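Local coordinates for protein CRISPR system Cmr subunit Cmr1-1 (Pyrococcus furiosus, PDB 4W8Z) that binds RNA and, with Cmr6, caps the elongated type III-B Cmr ribonucleoprotein complex, which serves in CRISPR-based adaptive immunity against viruses and other mobile genetic elements, at residues A[99-102]-A[103-107]; A[195-198]-A[199-203]; A[246-249]-A[250-253]; A[254-257]-A[258-262]. All coordinates share one frame; numbering follows the deposited sequence.

Contact 1 of 4, residues A[99-102]-A[103-107]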
loop_
_atom_site.group_PDB
_atom_site.type_symbol
_atom_site.label_atom_id
_atom_site.label_comp_id
_atom_site.label_asym_id
_atom_site.label_seq_id
_atom_site.Cartn_x
_atom_site.Cartn_y
_atom_site.Cartn_z
ATOM N N LYS A 99 18.251 13.759 1.779
ATOM C CA LYS A 99 17.122 13.625 0.862
ATOM C C LYS A 99 15.806 14.144 1.445
ATOM O O LYS A 99 14.772 14.088 0.779
ATOM C CB LYS A 99 16.953 12.164 0.443
ATOM C CG LYS A 99 18.178 11.538 -0.206
ATOM C CD LYS A 99 18.405 12.073 -1.610
ATOM C CE LYS A 99 19.602 11.394 -2.260
ATOM N NZ LYS A 99 19.964 12.009 -3.565
ATOM N N ASN A 100 15.855 14.642 2.681
ATOM C CA ASN A 100 14.681 15.194 3.356
ATOM C C ASN A 100 13.576 14.135 3.491
ATOM O O ASN A 100 12.479 14.271 2.943
ATOM C CB ASN A 100 14.177 16.434 2.606
ATOM C CG ASN A 100 13.147 17.220 3.390
ATOM O OD1 ASN A 100 12.910 16.961 4.571
ATOM N ND2 ASN A 100 12.532 18.199 2.734
ATOM N N VAL A 101 13.895 13.065 4.215
ATOM C CA VAL A 101 12.999 11.926 4.387
ATOM C C VAL A 101 12.971 11.502 5.854
ATOM O O VAL A 101 12.465 10.436 6.197
ATOM C CB VAL A 101 13.439 10.720 3.517
ATOM C CG1 VAL A 101 12.257 9.877 3.150
ATOM C CG2 VAL A 101 14.097 11.184 2.246
ATOM N N GLY A 102 13.508 12.355 6.718
ATOM C CA GLY A 102 13.766 11.989 8.099
ATOM C C GLY A 102 12.573 11.836 9.021
ATOM O O GLY A 102 12.693 11.252 10.098
ATOM N N TYR A 103 11.420 12.356 8.621
ATOM C CA TYR A 103 10.234 12.216 9.454
ATOM C C TYR A 103 9.370 11.034 9.021
ATOM O O TYR A 103 8.960 10.237 9.858
ATOM C CB TYR A 103 9.423 13.511 9.450
ATOM C CG TYR A 103 10.085 14.618 10.240
ATOM C CD1 TYR A 103 9.994 14.658 11.627
ATOM C CD2 TYR A 103 10.811 15.616 9.600
ATOM C CE1 TYR A 103 10.600 15.665 12.354
ATOM C CE2 TYR A 103 11.423 16.628 10.319
ATOM C CZ TYR A 103 11.314 16.648 11.697
ATOM O OH TYR A 103 11.923 17.658 12.413
ATOM N N ILE A 104 9.105 10.901 7.727
ATOM C CA ILE A 104 8.297 9.779 7.267
ATOM C C ILE A 104 9.026 8.454 7.490
ATOM O O ILE A 104 8.388 7.437 7.750
ATOM C CB ILE A 104 7.895 9.907 5.774
ATOM C CG1 ILE A 104 9.118 10.018 4.865
ATOM C CG2 ILE A 104 6.972 11.099 5.559
ATOM C CD1 ILE A 104 8.762 10.026 3.391
ATOM N N TRP A 105 10.354 8.466 7.404
ATOM C CA TRP A 105 11.141 7.246 7.594
ATOM C C TRP A 105 11.963 7.280 8.876
ATOM O O TRP A 105 12.984 6.600 8.977
ATOM C CB TRP A 105 12.073 7.008 6.408
ATOM C CG TRP A 105 11.360 6.759 5.117
ATOM C CD1 TRP A 105 10.012 6.674 4.927
ATOM C CD2 TRP A 105 11.958 6.563 3.831
ATOM N NE1 TRP A 105 9.735 6.440 3.606
ATOM C CE2 TRP A 105 10.912 6.371 2.911
ATOM C CE3 TRP A 105 13.275 6.537 3.368
ATOM C CZ2 TRP A 105 11.144 6.148 1.553
ATOM C CZ3 TRP A 105 13.501 6.320 2.018
ATOM C CH2 TRP A 105 12.442 6.127 1.128
ATOM N N PHE A 106 11.513 8.079 9.841
ATOM C CA PHE A 106 12.159 8.192 11.145
ATOM C C PHE A 106 12.559 6.838 11.728
ATOM O O PHE A 106 13.697 6.650 12.150
ATOM C CB PHE A 106 11.232 8.927 12.118
ATOM C CG PHE A 106 11.741 8.977 13.530
ATOM C CD1 PHE A 106 11.418 7.978 14.435
ATOM C CD2 PHE A 106 12.526 10.033 13.961
ATOM C CE1 PHE A 106 11.884 8.021 15.736
ATOM C CE2 PHE A 106 12.993 10.084 15.263
ATOM C CZ PHE A 106 12.671 9.075 16.150
ATOM N N SER A 107 11.614 5.903 11.745
ATOM C CA SER A 107 11.825 4.588 12.345
ATOM C C SER A 107 12.976 3.823 11.693
ATOM O O SER A 107 13.687 3.078 12.360
ATOM C CB SER A 107 10.538 3.756 12.268
ATOM O OG SER A 107 9.608 4.144 13.266
#

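Contact 2 of 4, residues A[195-198]-A[199-203]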
loop_
_atom_site.group_PDB
_atom_site.type_symbol
_atom_site.label_atom_id
_atom_site.label_comp_id
_atom_site.label_asym_id
_atom_site.label_seq_id
_atom_site.Cartn_x
_atom_site.Cartn_y
_atom_site.Cartn_z
ATOM N N LEU A 195 -8.433 0.425 -13.166
ATOM C CA LEU A 195 -9.109 0.160 -11.898
ATOM C C LEU A 195 -10.542 -0.300 -12.123
ATOM O O LEU A 195 -10.998 -1.252 -11.493
ATOM C CB LEU A 195 -9.096 1.396 -10.999
ATOM C CG LEU A 195 -7.731 1.816 -10.449
ATOM C CD1 LEU A 195 -7.890 2.818 -9.327
ATOM C CD2 LEU A 195 -6.951 0.601 -9.974
ATOM N N LYS A 196 -11.244 0.370 -13.030
ATOM C CA LYS A 196 -12.604 -0.020 -13.381
ATOM C C LYS A 196 -12.622 -1.435 -13.954
ATOM O O LYS A 196 -13.467 -2.255 -13.593
ATOM C CB LYS A 196 -13.197 0.971 -14.383
ATOM C CG LYS A 196 -14.714 0.918 -14.512
ATOM C CD LYS A 196 -15.135 0.567 -15.934
ATOM C CE LYS A 196 -16.604 0.876 -16.169
ATOM N NZ LYS A 196 -16.864 2.345 -16.154
ATOM N N ARG A 197 -11.674 -1.712 -14.843
ATOM C CA ARG A 197 -11.552 -3.023 -15.462
ATOM C C ARG A 197 -11.301 -4.121 -14.429
ATOM O O ARG A 197 -11.953 -5.166 -14.455
ATOM C CB ARG A 197 -10.430 -3.002 -16.498
ATOM C CG ARG A 197 -9.996 -4.370 -16.994
ATOM C CD ARG A 197 -11.120 -5.077 -17.722
ATOM N NE ARG A 197 -11.865 -4.171 -18.592
ATOM C CZ ARG A 197 -11.504 -3.850 -19.829
ATOM N NH1 ARG A 197 -10.395 -4.352 -20.352
ATOM N NH2 ARG A 197 -12.251 -3.020 -20.538
ATOM N N VAL A 198 -10.353 -3.878 -13.525
ATOM C CA VAL A 198 -9.990 -4.852 -12.498
ATOM C C VAL A 198 -11.181 -5.124 -11.587
ATOM O O VAL A 198 -11.441 -6.266 -11.205
ATOM C CB VAL A 198 -8.786 -4.373 -11.650
ATOM C CG1 VAL A 198 -8.589 -5.272 -10.437
ATOM C CG2 VAL A 198 -7.517 -4.317 -12.496
ATOM N N LEU A 199 -11.915 -4.068 -11.254
ATOM C CA LEU A 199 -13.113 -4.220 -10.446
ATOM C C LEU A 199 -14.126 -5.088 -11.188
ATOM O O LEU A 199 -14.564 -6.112 -10.675
ATOM C CB LEU A 199 -13.719 -2.858 -10.107
ATOM C CG LEU A 199 -14.623 -2.863 -8.876
ATOM C CD1 LEU A 199 -13.786 -3.022 -7.609
ATOM C CD2 LEU A 199 -15.494 -1.608 -8.823
ATOM N N ASP A 200 -14.466 -4.684 -12.411
ATOM C CA ASP A 200 -15.479 -5.366 -13.214
ATOM C C ASP A 200 -15.171 -6.836 -13.488
ATOM O O ASP A 200 -16.062 -7.680 -13.427
ATOM C CB ASP A 200 -15.665 -4.636 -14.542
ATOM C CG ASP A 200 -16.361 -3.305 -14.380
ATOM O OD1 ASP A 200 -17.148 -3.161 -13.425
ATOM O OD2 ASP A 200 -16.124 -2.406 -15.213
ATOM N N VAL A 201 -13.916 -7.142 -13.793
ATOM C CA VAL A 201 -13.519 -8.511 -14.106
ATOM C C VAL A 201 -13.555 -9.433 -12.883
ATOM O O VAL A 201 -14.050 -10.559 -12.961
ATOM C CB VAL A 201 -12.110 -8.540 -14.731
ATOM C CG1 VAL A 201 -11.476 -9.904 -14.574
ATOM C CG2 VAL A 201 -12.182 -8.158 -16.191
ATOM N N THR A 202 -13.046 -8.943 -11.756
ATOM C CA THR A 202 -12.956 -9.731 -10.529
ATOM C C THR A 202 -14.308 -10.298 -10.109
ATOM O O THR A 202 -14.396 -11.437 -9.650
ATOM C CB THR A 202 -12.383 -8.890 -9.369
ATOM O OG1 THR A 202 -11.129 -8.320 -9.766
ATOM C CG2 THR A 202 -12.175 -9.748 -8.131
ATOM N N GLY A 203 -15.362 -9.505 -10.281
ATOM C CA GLY A 203 -16.706 -9.951 -9.966
ATOM C C GLY A 203 -17.125 -11.144 -10.806
ATOM O O GLY A 203 -17.661 -12.124 -10.283
#

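Contact 3 of 4, residues A[246-249]-A[250-253]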
loop_
_atom_site.group_PDB
_atom_site.type_symbol
_atom_site.label_atom_id
_atom_site.label_comp_id
_atom_site.label_asym_id
_atom_site.label_seq_id
_atom_site.Cartn_x
_atom_site.Cartn_y
_atom_site.Cartn_z
ATOM N N ASN A 246 7.767 16.948 4.016
ATOM C CA ASN A 246 7.432 18.291 4.469
ATOM C C ASN A 246 5.997 18.349 4.968
ATOM O O ASN A 246 5.719 18.911 6.026
ATOM C CB ASN A 246 7.641 19.316 3.356
ATOM C CG ASN A 246 9.109 19.554 3.051
ATOM O OD1 ASN A 246 9.988 19.202 3.843
ATOM N ND2 ASN A 246 9.382 20.163 1.899
ATOM N N SER A 247 5.091 17.750 4.203
ATOM C CA SER A 247 3.684 17.687 4.574
ATOM C C SER A 247 3.491 16.950 5.892
ATOM O O SER A 247 2.751 17.405 6.767
ATOM C CB SER A 247 2.869 17.004 3.477
ATOM O OG SER A 247 2.898 17.754 2.278
ATOM N N TYR A 248 4.169 15.813 6.033
ATOM C CA TYR A 248 4.018 14.981 7.220
ATOM C C TYR A 248 4.622 15.638 8.459
ATOM O O TYR A 248 4.168 15.400 9.578
ATOM C CB TYR A 248 4.650 13.603 7.003
ATOM C CG TYR A 248 4.682 12.764 8.258
ATOM C CD1 TYR A 248 3.532 12.145 8.733
ATOM C CD2 TYR A 248 5.857 12.612 8.982
ATOM C CE1 TYR A 248 3.554 11.387 9.889
ATOM C CE2 TYR A 248 5.889 11.859 10.138
ATOM C CZ TYR A 248 4.737 11.246 10.587
ATOM O OH TYR A 248 4.780 10.495 11.743
ATOM N N LYS A 249 5.647 16.461 8.264
ATOM C CA LYS A 249 6.280 17.145 9.384
ATOM C C LYS A 249 5.309 18.137 10.015
ATOM O O LYS A 249 5.230 18.252 11.237
ATOM C CB LYS A 249 7.551 17.859 8.928
ATOM C CG LYS A 249 8.331 18.533 10.044
ATOM C CD LYS A 249 9.402 19.450 9.475
ATOM C CE LYS A 249 10.105 20.245 10.564
ATOM N NZ LYS A 249 10.985 21.315 9.998
ATOM N N GLU A 250 4.563 18.843 9.170
ATOM C CA GLU A 250 3.596 19.824 9.643
ATOM C C GLU A 250 2.357 19.136 10.199
ATOM O O GLU A 250 1.784 19.577 11.199
ATOM C CB GLU A 250 3.213 20.790 8.517
ATOM C CG GLU A 250 2.143 21.819 8.886
ATOM C CD GLU A 250 2.567 22.792 9.988
ATOM O OE1 GLU A 250 3.746 22.778 10.413
ATOM O OE2 GLU A 250 1.706 23.584 10.432
ATOM N N TYR A 251 1.956 18.051 9.542
ATOM C CA TYR A 251 0.852 17.212 10.001
ATOM C C TYR A 251 1.123 16.694 11.408
ATOM O O TYR A 251 0.269 16.772 12.288
ATOM C CB TYR A 251 0.650 16.053 9.029
ATOM C CG TYR A 251 -0.419 15.048 9.400
ATOM C CD1 TYR A 251 -1.766 15.376 9.343
ATOM C CD2 TYR A 251 -0.077 13.750 9.764
ATOM C CE1 TYR A 251 -2.743 14.447 9.658
ATOM C CE2 TYR A 251 -1.047 12.817 10.079
ATOM C CZ TYR A 251 -2.375 13.172 10.025
ATOM O OH TYR A 251 -3.336 12.240 10.335
ATOM N N LEU A 252 2.331 16.182 11.612
ATOM C CA LEU A 252 2.748 15.668 12.910
ATOM C C LEU A 252 2.876 16.782 13.945
ATOM O O LEU A 252 2.579 16.581 15.120
ATOM C CB LEU A 252 4.075 14.918 12.775
ATOM C CG LEU A 252 4.730 14.362 14.039
ATOM C CD1 LEU A 252 3.875 13.265 14.653
ATOM C CD2 LEU A 252 6.127 13.854 13.718
ATOM N N ARG A 253 3.321 17.957 13.510
ATOM C CA ARG A 253 3.500 19.079 14.428
ATOM C C ARG A 253 2.175 19.482 15.073
ATOM O O ARG A 253 2.088 19.639 16.290
ATOM C CB ARG A 253 4.120 20.275 13.705
ATOM C CG ARG A 253 4.604 21.365 14.644
ATOM C CD ARG A 253 5.042 22.613 13.896
ATOM N NE ARG A 253 3.940 23.248 13.180
ATOM C CZ ARG A 253 3.005 23.994 13.761
ATOM N NH1 ARG A 253 3.032 24.190 15.072
ATOM N NH2 ARG A 253 2.037 24.539 13.032
#

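Contact 4 of 4, residues A[254-257]-A[258-262]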
loop_
_atom_site.group_PDB
_atom_site.type_symbol
_atom_site.label_atom_id
_atom_site.label_comp_id
_atom_site.label_asym_id
_atom_site.label_seq_id
_atom_site.Cartn_x
_atom_site.Cartn_y
_atom_site.Cartn_z
ATOM N N ARG A 254 1.142 19.631 14.250
ATOM C CA ARG A 254 -0.182 19.992 14.743
ATOM C C ARG A 254 -0.820 18.837 15.513
ATOM O O ARG A 254 -1.603 19.048 16.441
ATOM C CB ARG A 254 -1.087 20.415 13.587
ATOM C CG ARG A 254 -0.575 21.609 12.825
ATOM C CD ARG A 254 -1.602 22.101 11.835
ATOM N NE ARG A 254 -1.048 23.128 10.960
ATOM C CZ ARG A 254 -1.719 23.720 9.979
ATOM N NH1 ARG A 254 -2.984 23.391 9.743
ATOM N NH2 ARG A 254 -1.125 24.642 9.235
ATOM N N ARG A 255 -0.481 17.618 15.114
ATOM C CA ARG A 255 -1.000 16.422 15.758
ATOM C C ARG A 255 -0.554 16.355 17.214
ATOM O O ARG A 255 -1.362 16.111 18.109
ATOM C CB ARG A 255 -0.538 15.180 14.999
ATOM C CG ARG A 255 -1.205 13.904 15.431
ATOM C CD ARG A 255 -0.721 12.748 14.586
ATOM N NE ARG A 255 -1.837 11.956 14.087
ATOM C CZ ARG A 255 -1.700 10.898 13.301
ATOM N NH1 ARG A 255 -0.490 10.505 12.926
ATOM N NH2 ARG A 255 -2.772 10.236 12.892
ATOM N N ILE A 256 0.738 16.584 17.435
ATOM C CA ILE A 256 1.316 16.616 18.775
ATOM C C ILE A 256 0.616 17.649 19.659
ATOM O O ILE A 256 0.204 17.342 20.777
ATOM C CB ILE A 256 2.828 16.926 18.722
ATOM C CG1 ILE A 256 3.575 15.804 18.000
ATOM C CG2 ILE A 256 3.387 17.109 20.117
ATOM C CD1 ILE A 256 4.997 16.158 17.635
ATOM N N LYS A 257 0.475 18.869 19.151
ATOM C CA LYS A 257 -0.187 19.928 19.897
ATOM C C LYS A 257 -1.640 19.566 20.198
ATOM O O LYS A 257 -2.139 19.818 21.295
ATOM C CB LYS A 257 -0.123 21.252 19.129
ATOM C CG LYS A 257 1.234 21.939 19.163
ATOM C CD LYS A 257 1.079 23.401 19.544
ATOM C CE LYS A 257 0.566 24.240 18.384
ATOM N NZ LYS A 257 1.694 24.858 17.623
ATOM N N LYS A 258 -2.305 18.959 19.221
ATOM C CA LYS A 258 -3.716 18.619 19.346
ATOM C C LYS A 258 -3.956 17.607 20.459
ATOM O O LYS A 258 -4.874 17.760 21.267
ATOM C CB LYS A 258 -4.257 18.075 18.020
ATOM C CG LYS A 258 -5.738 17.739 18.045
ATOM C CD LYS A 258 -6.302 17.583 16.645
ATOM C CE LYS A 258 -6.347 16.137 16.200
ATOM N NZ LYS A 258 -7.073 15.996 14.901
ATOM N N TYR A 259 -3.124 16.576 20.510
ATOM C CA TYR A 259 -3.359 15.495 21.451
ATOM C C TYR A 259 -2.792 15.785 22.826
ATOM O O TYR A 259 -3.179 15.145 23.803
ATOM C CB TYR A 259 -2.809 14.187 20.891
ATOM C CG TYR A 259 -3.813 13.537 19.982
ATOM C CD1 TYR A 259 -4.896 12.854 20.509
ATOM C CD2 TYR A 259 -3.707 13.641 18.604
ATOM C CE1 TYR A 259 -5.835 12.275 19.696
ATOM C CE2 TYR A 259 -4.645 13.061 17.776
ATOM C CZ TYR A 259 -5.708 12.381 18.331
ATOM O OH TYR A 259 -6.653 11.798 17.527
ATOM N N GLN A 260 -1.894 16.760 22.909
ATOM C CA GLN A 260 -1.467 17.263 24.207
ATOM C C GLN A 260 -2.663 17.937 24.867
ATOM O O GLN A 260 -2.895 17.772 26.062
ATOM C CB GLN A 260 -0.289 18.231 24.077
ATOM C CG GLN A 260 1.074 17.562 24.218
ATOM C CD GLN A 260 2.226 18.424 23.708
ATOM O OE1 GLN A 260 2.029 19.560 23.265
ATOM N NE2 GLN A 260 3.441 17.879 23.763
ATOM N N ARG A 261 -3.432 18.677 24.072
ATOM C CA ARG A 261 -4.652 19.313 24.562
ATOM C C ARG A 261 -5.684 18.275 24.971
ATOM O O ARG A 261 -6.092 18.216 26.127
ATOM C CB ARG A 261 -5.260 20.233 23.499
ATOM C CG ARG A 261 -4.608 21.595 23.371
ATOM C CD ARG A 261 -5.247 22.409 22.255
ATOM N NE ARG A 261 -4.234 23.021 21.398
ATOM C CZ ARG A 261 -4.091 22.776 20.098
ATOM N NH1 ARG A 261 -3.128 23.383 19.413
ATOM N NH2 ARG A 261 -4.911 21.934 19.479
ATOM N N ILE A 262 -6.101 17.466 24.002
ATOM C CA ILE A 262 -7.175 16.496 24.188
ATOM C C ILE A 262 -6.946 15.546 25.364
ATOM O O ILE A 262 -7.821 15.384 26.215
ATOM C CB ILE A 262 -7.378 15.657 22.911
ATOM C CG1 ILE A 262 -7.834 16.548 21.752
ATOM C CG2 ILE A 262 -8.373 14.531 23.162
ATOM C CD1 ILE A 262 -7.877 15.839 20.413
#

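Contact 1 of 4, residues A[99-102]-A[103-107]
V101 and W105 meet in the short connection between helix 95-99 and helix 106-113. A Schellman motif closes the first helix at N100, whose phi is positive, and W105 occupies the N-cap position of the second; a type I beta turn from Y103 to F106 takes in that N-cap residue. In backbone terms the connection is held by W105 N, which donates to V101 O at 3.1 Å with an angle of 150° at the hydrogen, and by a weak bond inside the turn from F106 N to Y103 O. N245 of helix 237-264 adds a side-chain brace: its OD1 accepts from the amides of both Y103 and I104.

The apolar contacts gather round one methyl group. With CG1 anti to its backbone N (chi1 -152°), V101 lies alongside W105 and puts that methyl over one face of the indole, a CH-pi contact of 3.6 Å from CG1 to the centroid of the six-membered ring. I104 closes in from another direction, its CD1 3.5 Å from V101 CG1. At the polar end of the indole, W105 NE1 donates to the carbonyl oxygen of R161, which probably helps to hold the ring's rotation against the valine methyl. Just before the turn, the G102 carbonyl oxygen lies at the edge of the F106 ring, near its plane, with F106 CB 3.4 Å from G102 O.

Contact 2 of 4, residues A[195-198]-A[199-203]
The carboxylate of D200 has the main-chain oxygen of K196 over one face, K196 O lying 3.2 Å from D200 CG, while the lysine chain passes the OD2 end with CD 3.2 Å from D200 OD2. Methylenes do the touching: K196 NZ stays 4.9 Å from D200 OD2, too far for a salt bridge, though the opposite charges probably attract. The other flat group, the R197 guanidinium, is held from outside the segments, NH1 donating to the carbonyl oxygen of L179. Its aliphatic part bends at chi2 (63°), and CD comes to rest 3.6 Å from V201 CG2.

Underneath runs regular alpha-helix, with i to i+4 bonds from the amides of L199, D200, V201 and T202. The T202 hydroxyl also turns back to V198 O, so that carbonyl takes two donors, OG1 and T202 N, from opposite faces of its plane.

Helix 188-206 thus shows two sides. K196, R197 and D200 make up the polar one. On the other, L195 and V198 press on W147 and V198 and T202 on L144 of helix 136-152; V198 reaches L49, and L199 and T202 reach Y53, of helix 38-54; L195 and L199 abut W339 of strand 339-340.

Contact 3 of 4, residues A[246-249]-A[250-253]
Y248 and L252 form the close-packed side of this helical turn. The face of the Y248 ring lies against L252 CB, and both leucine methyls lie on that same face, near the hydroxyl end, L252 CD2 4.1 Å from Y248 CE2. Y251, three residues on, also has CG anti to the backbone N (chi1 177°), and its ring leaves the helix in a different direction, crossing Y248 obliquely: Y248 CD1 sits at the edge of the Y251 ring, 4.1 Å from Y251 CD2. Both tyrosines are buried; Y248 OH has a weak hydrogen bond with R161 NH1, Y251 OH bonds to N324 OD1 and L322 N, and F325 packs edge-to-face on the Y251 ring. Y251 N bonds to S247 O and L252 N to Y248 O, the latter 2.9 Å long.

These residues lie mid-way along helix 237-264, the long helix of the Cmr1-like C-terminal region, which here packs against Y103 and I104 of the N-terminal RAMP region.

The solvent side carries K249, E250 and R253. K249 runs out as an extended chain alongside Y103. R253 grips the E250 carboxylate side-on in an i to i+3 salt bridge: NE donates to OE1 at 2.8 Å and 177°, and NH2 to OE2 at 2.8 Å. OE1 is approached 34° out of the carboxylate plane, and E250 OE2 also takes a salt bridge from R254 NE.

Contact 4 of 4, residues A[254-257]-A[258-262]
From R254 to R261 the backbone keeps alpha-helical bonding: K258 N, Y259 N and Q260 N donate to R254 O, R255 O and I256 O over 2.9 to 3.0 Å, and R261 N reaches K257 O over a longer 3.3 Å. On the inward side R255 and Y259 run alongside each other in the same direction, R255 CG 4.0 Å from Y259 CD2. The planes of the guanidinium and the phenol ring stand 59° apart. Both groups reach E310: R255 NH2 makes a salt bridge to OE1 and also bonds to the carbonyl oxygen of N320, while Y259 OH bonds to OE2. W319 meets the tyrosine ring edge-to-face.

This is the last part of helix 237-264, where the long helix of the C-terminal region reaches the surface; E310, W319 and N320 belong to the loop region that covers one side of it.

The other sides are more exposed. With CG anti to its carbonyl carbon (chi1 -80°) and a bend at chi3, R261 folds back over the helix and lays its guanidinium face on K257 O, the oxygen 3.7 Å above the plane and over its centre. K257 NZ is 5.4 Å from R261 NH1 and also close to the guanidinium of R253, so like charges gather here. I256 and Q260 lie side by side, pointing the same way, CG2 of the isoleucine 3.7 Å from Q260 NE2.

Along the chain the contacts follow in the order 1, 2, 3, 4. Contacts 3 and 4 adjoin on helix 237-264, their centres about 13 Å apart, and contact 1 lies beside the former, about 11 Å centre to centre: N100 ND2 probably bonds to N246 OD1 and Y103 packs on K249, tying the N-terminal RAMP region to the C-terminal one. Contact 2 stands on the opposite side of the chain's centre, about 36 Å from contact 1 and 41 Å from contact 4, again centre to centre, where helix 188-206 packs against helices 38-54 and 136-152. Those helices accompany a four-stranded antiparallel sheet whose strand order matches the ferredoxin-like fold of RAMP proteins.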